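Local atomic coordinates of glycosyl hydrolase family 2, TIM barrel domain protein (Faecalibacterium prausnitzii A2-165, PDB entry 6ED2), a protein that is a glycosyl hydrolase family 2 beta-glucuronidase that hydrolyses beta-glucuronides and probably contributes to drug reactivation by gut microbes. Residues D109-F114 with W201-P206; V128-H133 with A142-I147. All coordinates share one frame; numbering follows the deposited sequence.

In the fold
Both contacts belong to the family 2 sugar-binding domain, an all-beta unit, and their centres lie about 11 Å apart. Contact 1 joins strands 109-114 and 200-205 edge to edge by backbone bonds; contact 2 lays strand 128-134 against the end of strand 140-143 and the turn after it by side chains alone. Strand 109-114 pairs with 140-143 as well as with 200-205, which puts the two contacts in direct touch: Ile110 O lies 2.6 Å from Val144 N and Asp109 OD1 2.7 Å from Thr145 OG1, both probable hydrogen bonds. Contact 2 falls between the two strands of contact 1 in sequence. Neither contact includes the magnesium ligands Thr239 and Glu241.

Contact 1. Residues D109-F114 with W201-P206; sequences DIVLRF and WLMALP
Asp109 starts the pairing with a two-way backbone exchange: its N gives a bond to Leu205 O and its O takes one from Leu205 N, 2.8 Å long. Its carboxylate turns to other partners, Thr145 through OD1 and Arg209 through OD2. Ile110, in a non-hydrogen-bonded pair with Ala204, sends CG2 to 4.0 Å from Leu202 CD1, the two side chains lying alongside with the same heading. Val111 and Met203 form the next hydrogen-bonded pair. With CG1 anti to the backbone N (chi1 -173°) and CG2 beside it, the valine divides its contacts: CG1 meets Met203 CE at 3.7 Å, while CG2 reaches Leu205 CD1 at 3.9 Å, the valine and Leu205 side chains crossing at about a right angle. Leu112 returns to the face of Ile110, where its CD2 closes to 3.7 Å on Leu202 CD1, so Leu202 CD1 touches both Ile110 CG2 and Leu112 CD2. Arg113 makes the last two-way exchange, with Trp201. Its CG comes to the edge of the indole, near the ring plane, 3.7 Å from Trp201 CD1. The bend of Met203 at its last torsion (chi3 -69°) carries CE across to Arg113 CB at 3.6 Å, bridging Val111 and Arg113. Arg113 touches the indole through CG, while bends at chi2 and chi3 lead its charged end away from the ring, NE to a salt bridge with Asp141 and NH2 to Leu29 O. Strand 38-51 flanks the other edge of 200-205. Six backbone bonds, an unbroken five-pair register and segment axes at 152° define a regular, twisted antiparallel sheet, the kind of framework expected of the jelly-roll-like sugar-binding domain in glycosyl hydrolase family 2.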
ATOM      1  N   ASP A 109      18.141 -53.216  -0.120  1.00 32.63           N
ATOM      2  CA  ASP A 109      18.570 -52.203  -1.075  1.00 31.82           C
ATOM      3  C   ASP A 109      18.527 -50.827  -0.420  1.00 29.71           C
ATOM      4  O   ASP A 109      17.575 -50.497   0.294  1.00 27.66           O
ATOM      5  CB  ASP A 109      17.680 -52.220  -2.316  1.00 31.72           C
ATOM      6  CG  ASP A 109      18.411 -52.740  -3.555  1.00 36.46           C
ATOM      7  OD1 ASP A 109      19.652 -52.966  -3.518  1.00 33.84           O
ATOM      8  OD2 ASP A 109      17.719 -52.953  -4.562  1.00 36.90           O
ATOM      9  N   ILE A 110      19.563 -50.032  -0.665  1.00 27.13           N
ATOM     10  CA  ILE A 110      19.685 -48.688  -0.109  1.00 31.65           C
ATOM     11  C   ILE A 110      19.549 -47.703  -1.254  1.00 29.72           C
ATOM     12  O   ILE A 110      20.400 -47.671  -2.157  1.00 30.14           O
ATOM     13  CB  ILE A 110      21.023 -48.465   0.623  1.00 29.94           C
ATOM     14  CG1 ILE A 110      21.415 -49.685   1.471  1.00 29.35           C
ATOM     15  CG2 ILE A 110      20.915 -47.216   1.501  1.00 24.18           C
ATOM     16  CD1 ILE A 110      20.403 -50.031   2.533  1.00 26.56           C
ATOM     17  N   VAL A 111      18.493 -46.885  -1.204  1.00 29.00           N
ATOM     18  CA  VAL A 111      18.101 -46.027  -2.315  1.00 29.88           C
ATOM     19  C   VAL A 111      17.795 -44.627  -1.796  1.00 29.08           C
ATOM     20  O   VAL A 111      17.020 -44.474  -0.843  1.00 28.98           O
ATOM     21  CB  VAL A 111      16.866 -46.596  -3.053  1.00 30.85           C
ATOM     22  CG1 VAL A 111      16.575 -45.783  -4.309  1.00 30.66           C
ATOM     23  CG2 VAL A 111      17.040 -48.097  -3.381  1.00 24.30           C
ATOM     24  N   LEU A 112      18.355 -43.612  -2.461  1.00 28.72           N
ATOM     25  CA  LEU A 112      18.002 -42.210  -2.238  1.00 29.25           C
ATOM     26  C   LEU A 112      16.933 -41.761  -3.230  1.00 30.30           C
ATOM     27  O   LEU A 112      17.055 -42.020  -4.427  1.00 31.74           O
ATOM     28  CB  LEU A 112      19.234 -41.324  -2.397  1.00 28.45           C
ATOM     29  CG  LEU A 112      20.340 -41.592  -1.387  1.00 31.53           C
ATOM     30  CD1 LEU A 112      21.620 -40.928  -1.846  1.00 27.63           C
ATOM     31  CD2 LEU A 112      19.905 -41.096  -0.003  1.00 27.36           C
ATOM     32  N   ARG A 113      15.890 -41.094  -2.738  1.00 27.48           N
ATOM     33  CA  ARG A 113      14.883 -40.466  -3.587  1.00 23.53           C
ATOM     34  C   ARG A 113      14.986 -38.947  -3.492  1.00 28.33           C
ATOM     35  O   ARG A 113      15.005 -38.383  -2.387  1.00 28.56           O
ATOM     36  CB  ARG A 113      13.465 -40.900  -3.206  1.00 25.43           C
ATOM     37  CG  ARG A 113      12.368 -39.917  -3.703  1.00 28.75           C
ATOM     38  CD  ARG A 113      12.120 -39.991  -5.241  1.00 27.82           C
ATOM     39  NE  ARG A 113      11.607 -41.298  -5.662  1.00 25.71           N
ATOM     40  CZ  ARG A 113      10.315 -41.631  -5.735  1.00 30.99           C
ATOM     41  NH1 ARG A 113       9.361 -40.754  -5.415  1.00 28.72           N
ATOM     42  NH2 ARG A 113       9.970 -42.859  -6.125  1.00 30.10           N
ATOM     43  N   PHE A 114      15.059 -38.293  -4.645  1.00 23.62           N
ATOM     44  CA  PHE A 114      14.898 -36.850  -4.760  1.00 23.37           C
ATOM     45  C   PHE A 114      13.541 -36.552  -5.385  1.00 28.08           C
ATOM     46  O   PHE A 114      13.281 -36.949  -6.530  1.00 29.96           O
ATOM     47  CB  PHE A 114      16.017 -36.242  -5.597  1.00 25.22           C
ATOM     48  CG  PHE A 114      17.376 -36.442  -5.005  1.00 28.21           C
ATOM     49  CD1 PHE A 114      17.961 -35.444  -4.236  1.00 26.18           C
ATOM     50  CD2 PHE A 114      18.064 -37.627  -5.199  1.00 28.81           C
ATOM     51  CE1 PHE A 114      19.214 -35.630  -3.667  1.00 29.35           C
ATOM     52  CE2 PHE A 114      19.328 -37.822  -4.637  1.00 29.64           C
ATOM     53  CZ  PHE A 114      19.898 -36.826  -3.868  1.00 29.05           C
ATOM     54  N   TRP A 201      14.794 -38.384   0.423  1.00 28.44           N
ATOM     55  CA  TRP A 201      14.498 -39.537   1.262  1.00 26.37           C
ATOM     56  C   TRP A 201      15.593 -40.581   1.172  1.00 29.12           C
ATOM     57  O   TRP A 201      16.187 -40.813   0.114  1.00 29.71           O
ATOM     58  CB  TRP A 201      13.193 -40.234   0.881  1.00 27.72           C
ATOM     59  CG  TRP A 201      11.997 -39.372   0.835  1.00 28.94           C
ATOM     60  CD1 TRP A 201      11.496 -38.732  -0.258  1.00 28.38           C
ATOM     61  CD2 TRP A 201      11.110 -39.074   1.921  1.00 28.79           C
ATOM     62  NE1 TRP A 201      10.348 -38.051   0.076  1.00 30.96           N
ATOM     63  CE2 TRP A 201      10.087 -38.245   1.407  1.00 28.17           C
ATOM     64  CE3 TRP A 201      11.086 -39.418   3.281  1.00 30.05           C
ATOM     65  CZ2 TRP A 201       9.043 -37.758   2.202  1.00 30.21           C
ATOM     66  CZ3 TRP A 201      10.044 -38.939   4.071  1.00 30.21           C
ATOM     67  CH2 TRP A 201       9.045 -38.109   3.530  1.00 31.20           C
ATOM     68  N   LEU A 202      15.819 -41.235   2.300  1.00 28.03           N
ATOM     69  CA  LEU A 202      16.694 -42.387   2.395  1.00 29.03           C
ATOM     70  C   LEU A 202      15.805 -43.591   2.658  1.00 32.32           C
ATOM     71  O   LEU A 202      14.989 -43.573   3.589  1.00 28.83           O
ATOM     72  CB  LEU A 202      17.739 -42.204   3.504  1.00 28.44           C
ATOM     73  CG  LEU A 202      18.659 -43.383   3.838  1.00 30.40           C
ATOM     74  CD1 LEU A 202      19.644 -43.640   2.717  1.00 26.53           C
ATOM     75  CD2 LEU A 202      19.401 -43.148   5.157  1.00 29.13           C
ATOM     76  N   MET A 203      15.936 -44.614   1.816  1.00 28.11           N
ATOM     77  CA  MET A 203      15.039 -45.756   1.853  1.00 27.74           C
ATOM     78  C   MET A 203      15.827 -47.048   2.014  1.00 28.11           C
ATOM     79  O   MET A 203      16.927 -47.185   1.473  1.00 30.59           O
ATOM     80  CB  MET A 203      14.197 -45.816   0.571  1.00 30.30           C
ATOM     81  CG  MET A 203      13.287 -44.601   0.363  1.00 36.25           C
ATOM     82  SD  MET A 203      12.388 -44.647  -1.215  1.00 33.23           S
ATOM     83  CE  MET A 203      13.722 -44.392  -2.352  1.00 24.03           C
ATOM     84  N   ALA A 204      15.258 -47.995   2.752  1.00 29.48           N
ATOM     85  CA  ALA A 204      15.709 -49.379   2.732  1.00 30.99           C
ATOM     86  C   ALA A 204      14.579 -50.196   2.122  1.00 32.28           C
ATOM     87  O   ALA A 204      13.460 -50.194   2.645  1.00 27.82           O
ATOM     88  CB  ALA A 204      16.069 -49.880   4.133  1.00 30.05           C
ATOM     89  N   LEU A 205      14.855 -50.839   0.984  1.00 33.45           N
ATOM     90  CA  LEU A 205      13.826 -51.541   0.220  1.00 29.04           C
ATOM     91  C   LEU A 205      14.252 -52.982  -0.029  1.00 27.50           C
ATOM     92  O   LEU A 205      15.441 -53.248  -0.246  1.00 30.34           O
ATOM     93  CB  LEU A 205      13.578 -50.842  -1.123  1.00 28.23           C
ATOM     94  CG  LEU A 205      13.307 -49.338  -1.076  1.00 29.62           C
ATOM     95  CD1 LEU A 205      13.331 -48.757  -2.464  1.00 30.85           C
ATOM     96  CD2 LEU A 205      11.977 -49.068  -0.398  1.00 26.70           C
ATOM     97  N   PRO A 206      13.319 -53.927  -0.014  1.00 27.92           N
ATOM     98  CA  PRO A 206      13.672 -55.305  -0.385  1.00 29.35           C
ATOM     99  C   PRO A 206      14.204 -55.347  -1.815  1.00 30.34           C
ATOM    100  O   PRO A 206      13.792 -54.573  -2.683  1.00 28.90           O
ATOM    101  CB  PRO A 206      12.343 -56.071  -0.259  1.00 26.18           C
ATOM    102  CG  PRO A 206      11.420 -55.169   0.496  1.00 26.89           C
ATOM    103  CD  PRO A 206      11.870 -53.760   0.179  1.00 29.98           C
TER

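Contact 2. Residues V128-H133 with A142-I147; sequences VEVAQH and ATVTNI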
ATOM      1  N   VAL A 128      31.558 -41.076  -5.242  1.00 33.43           N
ATOM      2  CA  VAL A 128      31.325 -41.838  -6.463  1.00 33.72           C
ATOM      3  C   VAL A 128      29.955 -41.483  -7.040  1.00 37.88           C
ATOM      4  O   VAL A 128      28.947 -41.451  -6.316  1.00 33.56           O
ATOM      5  CB  VAL A 128      31.498 -43.359  -6.247  1.00 39.64           C
ATOM      6  CG1 VAL A 128      32.239 -43.673  -4.948  1.00 37.18           C
ATOM      7  CG2 VAL A 128      30.199 -44.114  -6.335  1.00 39.16           C
ATOM      8  N   GLU A 129      29.934 -41.207  -8.352  1.00 36.51           N
ATOM      9  CA  GLU A 129      28.718 -40.809  -9.058  1.00 34.04           C
ATOM     10  C   GLU A 129      27.755 -41.981  -9.162  1.00 31.81           C
ATOM     11  O   GLU A 129      28.139 -43.067  -9.597  1.00 36.18           O
ATOM     12  CB  GLU A 129      29.068 -40.281 -10.452  1.00 35.88           C
ATOM     13  CG  GLU A 129      27.929 -39.525 -11.149  1.00 35.02           C
ATOM     14  CD  GLU A 129      28.418 -38.606 -12.273  1.00 37.55           C
ATOM     15  OE1 GLU A 129      29.648 -38.500 -12.482  1.00 36.30           O
ATOM     16  OE2 GLU A 129      27.570 -37.976 -12.941  1.00 39.14           O
ATOM     17  N   VAL A 130      26.497 -41.760  -8.769  1.00 29.67           N
ATOM     18  CA  VAL A 130      25.525 -42.842  -8.640  1.00 26.91           C
ATOM     19  C   VAL A 130      24.216 -42.534  -9.363  1.00 32.57           C
ATOM     20  O   VAL A 130      23.334 -43.400  -9.450  1.00 32.84           O
ATOM     21  CB  VAL A 130      25.222 -43.150  -7.154  1.00 33.39           C
ATOM     22  CG1 VAL A 130      26.397 -43.847  -6.486  1.00 32.29           C
ATOM     23  CG2 VAL A 130      24.826 -41.881  -6.412  1.00 27.04           C
ATOM     24  N   ALA A 131      24.040 -41.302  -9.840  1.00 30.70           N
ATOM     25  CA  ALA A 131      22.838 -40.996 -10.610  1.00 33.02           C
ATOM     26  C   ALA A 131      23.039 -39.710 -11.394  1.00 35.96           C
ATOM     27  O   ALA A 131      23.848 -38.851 -11.022  1.00 30.71           O
ATOM     28  CB  ALA A 131      21.586 -40.875  -9.738  1.00 27.54           C
ATOM     29  N   GLN A 132      22.313 -39.617 -12.505  1.00 32.35           N
ATOM     30  CA  GLN A 132      22.223 -38.403 -13.298  1.00 33.45           C
ATOM     31  C   GLN A 132      20.764 -38.211 -13.660  1.00 33.63           C
ATOM     32  O   GLN A 132      20.047 -39.185 -13.907  1.00 33.97           O
ATOM     33  CB  GLN A 132      23.077 -38.470 -14.562  1.00 35.30           C
ATOM     34  CG  GLN A 132      24.549 -38.653 -14.273  1.00 45.91           C
ATOM     35  CD  GLN A 132      25.345 -38.905 -15.527  1.00 50.99           C
ATOM     36  OE1 GLN A 132      24.855 -39.546 -16.459  1.00 60.70           O
ATOM     37  NE2 GLN A 132      26.579 -38.393 -15.569  1.00 40.65           N
ATOM     38  N   HIS A 133      20.322 -36.961 -13.670  1.00 30.92           N
ATOM     39  CA  HIS A 133      18.925 -36.697 -13.946  1.00 29.55           C
ATOM     40  C   HIS A 133      18.792 -35.374 -14.669  1.00 30.50           C
ATOM     41  O   HIS A 133      19.470 -34.403 -14.338  1.00 32.44           O
ATOM     42  CB  HIS A 133      18.098 -36.674 -12.668  1.00 24.41           C
ATOM     43  CG  HIS A 133      16.639 -36.463 -12.907  1.00 27.84           C
ATOM     44  ND1 HIS A 133      15.781 -37.490 -13.242  1.00 31.06           N
ATOM     45  CD2 HIS A 133      15.883 -35.344 -12.845  1.00 26.75           C
ATOM     46  CE1 HIS A 133      14.556 -37.012 -13.370  1.00 27.59           C
ATOM     47  NE2 HIS A 133      14.591 -35.712 -13.132  1.00 30.96           N
ATOM     48  N   ALA A 142      18.474 -42.915  -6.656  1.00 29.01           N
ATOM     49  CA  ALA A 142      19.869 -43.327  -6.764  1.00 31.43           C
ATOM     50  C   ALA A 142      20.088 -44.526  -5.856  1.00 35.35           C
ATOM     51  O   ALA A 142      19.912 -44.420  -4.634  1.00 35.88           O
ATOM     52  CB  ALA A 142      20.823 -42.196  -6.385  1.00 31.29           C
ATOM     53  N   THR A 143      20.461 -45.661  -6.447  1.00 29.17           N
ATOM     54  CA  THR A 143      20.716 -46.873  -5.679  1.00 29.22           C
ATOM     55  C   THR A 143      22.140 -46.837  -5.152  1.00 35.65           C
ATOM     56  O   THR A 143      23.085 -46.640  -5.921  1.00 31.88           O
ATOM     57  CB  THR A 143      20.487 -48.116  -6.535  1.00 32.65           C
ATOM     58  OG1 THR A 143      19.078 -48.343  -6.674  1.00 33.36           O
ATOM     59  CG2 THR A 143      21.115 -49.351  -5.885  1.00 26.36           C
ATOM     60  N   VAL A 144      22.303 -46.983  -3.831  1.00 31.25           N
ATOM     61  CA  VAL A 144      23.643 -46.799  -3.271  1.00 31.20           C
ATOM     62  C   VAL A 144      24.011 -47.993  -2.395  1.00 31.92           C
ATOM     63  O   VAL A 144      24.905 -47.906  -1.543  1.00 34.74           O
ATOM     64  CB  VAL A 144      23.737 -45.472  -2.494  1.00 30.25           C
ATOM     65  CG1 VAL A 144      23.435 -44.301  -3.416  1.00 29.74           C
ATOM     66  CG2 VAL A 144      22.797 -45.478  -1.318  1.00 24.29           C
ATOM     67  N   THR A 145      23.338 -49.122  -2.641  1.00 31.88           N
ATOM     68  CA  THR A 145      23.505 -50.330  -1.838  1.00 31.44           C
ATOM     69  C   THR A 145      24.965 -50.727  -1.670  1.00 34.52           C
ATOM     70  O   THR A 145      25.405 -51.055  -0.562  1.00 34.14           O
ATOM     71  CB  THR A 145      22.727 -51.468  -2.477  1.00 31.06           C
ATOM     72  OG1 THR A 145      21.355 -51.086  -2.562  1.00 31.80           O
ATOM     73  CG2 THR A 145      22.871 -52.752  -1.655  1.00 29.99           C
ATOM     74  N   ASN A 146      25.732 -50.723  -2.757  1.00 29.55           N
ATOM     75  CA  ASN A 146      27.115 -51.176  -2.705  1.00 37.88           C
ATOM     76  C   ASN A 146      28.106 -50.043  -2.581  1.00 36.44           C
ATOM     77  O   ASN A 146      29.303 -50.282  -2.722  1.00 37.74           O
ATOM     78  CB  ASN A 146      27.457 -52.007  -3.940  1.00 32.59           C
ATOM     79  CG  ASN A 146      26.565 -53.210  -4.075  1.00 39.78           C
ATOM     80  OD1 ASN A 146      25.994 -53.450  -5.135  1.00 54.12           O
ATOM     81  ND2 ASN A 146      26.407 -53.961  -2.986  1.00 38.62           N
ATOM     82  N   ILE A 147      27.641 -48.819  -2.330  1.00 32.89           N
ATOM     83  CA  ILE A 147      28.531 -47.682  -2.177  1.00 34.65           C
ATOM     84  C   ILE A 147      28.614 -47.194  -0.731  1.00 32.53           C
ATOM     85  O   ILE A 147      29.635 -46.614  -0.343  1.00 34.56           O
ATOM     86  CB  ILE A 147      28.089 -46.537  -3.117  1.00 36.49           C
ATOM     87  CG1 ILE A 147      27.922 -47.060  -4.544  1.00 39.83           C
ATOM     88  CG2 ILE A 147      29.088 -45.412  -3.098  1.00 37.66           C
ATOM     89  CD1 ILE A 147      29.218 -47.579  -5.146  1.00 42.29           C
TER
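Val130 overlaps three residues of 142-147 with its two methyls, CG2 meeting Ala142 CB at 4.0 Å and Val144 CG1 at 4.1 Å, and CG1 meeting Ile147. It sits in a classic beta bulge: Val130 and Ala131 both face Val123 of the neighbouring strand 120-125. The bulge appears in the backbone as a psi of -9° at Val130, far from extended values, and it lets two consecutive residues point toward the same opposing segment. Ala131 uses this by bringing CB to 3.7 Å from Ala142 CB, a direct methyl-to-methyl contact. Val130 holds CG1 beside its backbone N and CG2 between N and the carbonyl carbon (chi1 -72°), a setting that directs one methyl to Ile147 and the other to the Ala142 and Val144 pair. Val130 and Ile147 run antiparallel to one another as they pass. No hydrogen bond joins 128-133 to 142-147, and the nearest CA atoms, those of Ala131 and Ala142, are 5.4 Å apart; apolar packing carries the contact. Each segment has its backbone partner elsewhere, Val130 and Ala131 with Val123, and Ala142 and Val144 with Leu112 and Ile110, so the packing joins, by side chains, two strands of the curled sheet that are not hydrogen-bonded to each other. Beyond strand 140-143 the chain turns, with Ile147 N bonded to Val144 O at 3.0 Å. This turn presents Ile147 to Val128, whose side chain it crosses at a slant: Val128 CG2 lies 3.7 Å from Ile147 CG2 and 3.8 Å from Ile147 CD1.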